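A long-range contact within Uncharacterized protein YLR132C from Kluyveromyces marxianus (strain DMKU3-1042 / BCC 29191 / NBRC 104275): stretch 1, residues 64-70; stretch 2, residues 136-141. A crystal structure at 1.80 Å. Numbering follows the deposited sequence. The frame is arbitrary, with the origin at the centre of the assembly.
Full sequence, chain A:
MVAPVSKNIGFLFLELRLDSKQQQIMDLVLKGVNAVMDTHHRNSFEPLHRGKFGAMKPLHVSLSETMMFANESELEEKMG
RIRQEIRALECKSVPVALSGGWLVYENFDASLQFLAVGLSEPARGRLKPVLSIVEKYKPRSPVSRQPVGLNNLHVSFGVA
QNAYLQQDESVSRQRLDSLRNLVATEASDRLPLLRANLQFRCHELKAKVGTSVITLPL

Stretch 1 64-70: SETMMFA
Stretch 2, residues 136-141: KYKPRS

A short strand segment and the loop that follows a helix cross nearly at right angles in a small, mainly apolar contact centred on Pro139, fastened at one end by a salt bridge and bridged by two waters, with no direct hydrogen bond among the modelled atoms. The two stretches bury 328 Å² between them, both sides summed, and their end-to-end directions (CA 65 to 69 against CA 137 to 141) differ by 85°. In register, Phe69 and Pro139 are nearest, with Phe69 CA 5.9 Å from Pro139 CA.

Stretch 1 is extended from Ser64 to Phe69: Glu65 has phi/psi -66/173, Thr66 -69/110, Met67 -92/120, Met68 -106/101 and Phe69 -82/158, with Met67 and Met68 in strand; Ala70 turns to -74/-28. Ser64 (-145/161, chi1 p) precedes them, its OG donating a hydrogen bond to the backbone O of Glu65 at 2.8 Å. In stretch 2 the helix ends with Lys136 (-68/-39) and Tyr137 (-107/-6). Lys138 (-73/153) is the first residue to leave helical phi/psi, and Pro139 (-60/148) continues the extended course before Arg140 turns back to -68/-36.

Pro139, buried and with its CA-to-CB bond toward stretch 1, loses 80 Å² to the other stretch, more than any other residue here. Its ring, C-gamma exo, meets three consecutive residues. Pro139 CD lies 3.6 Å from Met67 CB, Pro139 CB lies 3.7 Å from the backbone O of Met68, and Pro139 CG lies 3.5 Å from Phe69 CD1. The last approach is a CH-pi contact: Pro139 CG sits over one face of the Phe69 ring, 3.8 Å from its centroid and 26° off the ring normal. Phe69 reaches this position with chi1 m and chi2 -86°; its CA-to-CB bond points sideways, but the end of the side chain comes nearer. Near the plane of the same ring, at its edge, Tyr137 O is 4.4 Å from Phe69 CE1.

Met67, with rotamer m, t, m and its CA-to-CB bond toward stretch 2, extends the apolar surface to Lys138, where Met67 SD packs 3.6 Å from Lys138 CB. Lys138 (p, t, t, p) carries its amino group beyond this aliphatic contact to Glu65 (p, t, chi3 47°). Lys138 NZ and Glu65 OE2 form the salt bridge at 3.6 Å.

Two waters add further polar links, one between a carboxylate and a backbone oxygen, one between backbone atoms. Water 1 donates to Glu65 OE2 at 2.6 Å and to Pro139 O at 2.9 Å, so the same carboxylate oxygen serves both the salt bridge and this bridge. Water 2 accepts from Met68 N at 2.9 Å and donates to Ser141 O at 3.2 Å. Ser141 CB also approaches Met68 O, at 3.9 Å. Arg140 and Ser141 are poorly ordered: the Arg140 side chain, whose CA-to-CB bond points away, is modelled only to CB, and Ser141 lacks OG.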

# COMPACT_ATOMS: atom_id res chain seq x y z
N SER A 64 0.71 -2.04 8.98
CA SER A 64 0.79 -3.32 9.68
C SER A 64 0.33 -4.43 8.76
O SER A 64 -0.36 -4.18 7.75
CB SER A 64 -0.07 -3.34 10.96
OG SER A 64 -1.43 -3.35 10.59
N GLU A 65 0.72 -5.65 9.12
CA GLU A 65 0.08 -6.84 8.57
C GLU A 65 -1.38 -6.89 9.03
O GLU A 65 -1.85 -6.05 9.80
CB GLU A 65 0.85 -8.09 9.00
CG GLU A 65 0.97 -8.24 10.50
CD GLU A 65 2.01 -9.25 10.95
OE1 GLU A 65 3.16 -9.23 10.45
OE2 GLU A 65 1.67 -10.06 11.84
N THR A 66 -2.14 -7.85 8.47
CA THR A 66 -3.48 -8.15 8.97
C THR A 66 -3.33 -8.77 10.34
O THR A 66 -2.81 -9.89 10.46
CB THR A 66 -4.23 -9.08 8.02
OG1 THR A 66 -4.47 -8.40 6.79
CG2 THR A 66 -5.55 -9.47 8.62
N MET A 67 -3.71 -8.05 11.39
CA MET A 67 -3.45 -8.52 12.74
C MET A 67 -4.64 -9.32 13.22
O MET A 67 -5.75 -8.79 13.32
CB MET A 67 -3.14 -7.37 13.70
CG MET A 67 -1.86 -6.63 13.31
SD MET A 67 -1.46 -5.25 14.44
CE MET A 67 -2.66 -4.01 13.97
N MET A 68 -4.42 -10.58 13.53
CA MET A 68 -5.52 -11.43 13.95
C MET A 68 -5.41 -11.65 15.44
O MET A 68 -4.66 -12.51 15.90
CB MET A 68 -5.49 -12.72 13.14
CG MET A 68 -5.48 -12.37 11.65
SD MET A 68 -5.68 -13.83 10.66
CE MET A 68 -4.92 -13.28 9.12
N PHE A 69 -6.21 -10.90 16.19
CA PHE A 69 -6.15 -11.04 17.64
C PHE A 69 -6.97 -12.23 18.10
O PHE A 69 -7.93 -12.67 17.44
CB PHE A 69 -6.67 -9.76 18.28
CG PHE A 69 -5.87 -8.53 17.91
CD1 PHE A 69 -4.72 -8.17 18.62
CD2 PHE A 69 -6.26 -7.73 16.84
CE1 PHE A 69 -4.00 -7.04 18.29
CE2 PHE A 69 -5.53 -6.60 16.51
CZ PHE A 69 -4.39 -6.26 17.23
N ALA A 70 -6.62 -12.72 19.31
CA ALA A 70 -7.22 -13.95 19.83
C ALA A 70 -8.65 -13.73 20.30
O ALA A 70 -9.44 -14.67 20.32
CB ALA A 70 -6.36 -14.52 20.96
N LYS A 136 5.70 -3.84 18.64
CA LYS A 136 5.62 -4.13 20.07
C LYS A 136 4.30 -4.79 20.44
O LYS A 136 4.26 -5.69 21.29
CB LYS A 136 5.83 -2.85 20.88
CG LYS A 136 5.75 -3.02 22.39
CD LYS A 136 6.28 -1.78 23.12
CE LYS A 136 6.13 -1.89 24.63
NZ LYS A 136 6.19 -0.53 25.26
N TYR A 137 3.20 -4.35 19.84
CA TYR A 137 1.88 -4.77 20.29
C TYR A 137 1.17 -5.75 19.38
O TYR A 137 0.11 -6.26 19.75
CB TYR A 137 0.98 -3.55 20.51
CG TYR A 137 1.50 -2.69 21.64
CD1 TYR A 137 1.48 -3.16 22.95
CD2 TYR A 137 2.05 -1.43 21.39
CE1 TYR A 137 1.98 -2.40 23.98
CE2 TYR A 137 2.55 -0.66 22.43
CZ TYR A 137 2.50 -1.15 23.73
OH TYR A 137 2.99 -0.41 24.78
N LYS A 138 1.70 -6.06 18.20
CA LYS A 138 0.91 -6.87 17.29
C LYS A 138 0.85 -8.32 17.79
O LYS A 138 1.71 -8.75 18.57
CB LYS A 138 1.47 -6.79 15.87
CG LYS A 138 2.75 -7.55 15.65
CD LYS A 138 3.23 -7.31 14.23
CE LYS A 138 4.64 -7.84 14.05
NZ LYS A 138 4.60 -9.29 13.71
N PRO A 139 -0.21 -9.06 17.45
CA PRO A 139 -0.29 -10.45 17.90
C PRO A 139 0.88 -11.28 17.39
O PRO A 139 1.44 -11.03 16.32
CB PRO A 139 -1.61 -10.95 17.30
CG PRO A 139 -2.30 -9.79 16.74
CD PRO A 139 -1.33 -8.67 16.58
N ARG A 140 1.26 -12.27 18.20
CA ARG A 140 2.33 -13.17 17.79
C ARG A 140 1.88 -14.04 16.62
O ARG A 140 2.68 -14.37 15.74
CB ARG A 140 2.77 -14.04 18.97
N SER A 141 0.60 -14.42 16.61
CA SER A 141 -0.05 -15.22 15.56
C SER A 141 0.54 -15.08 14.16
O SER A 141 0.58 -14.00 13.57
CB SER A 141 -1.54 -14.86 15.51
O HOH W 1 0.12 -9.86 13.97
O HOH W 2 -1.77 -11.80 13.49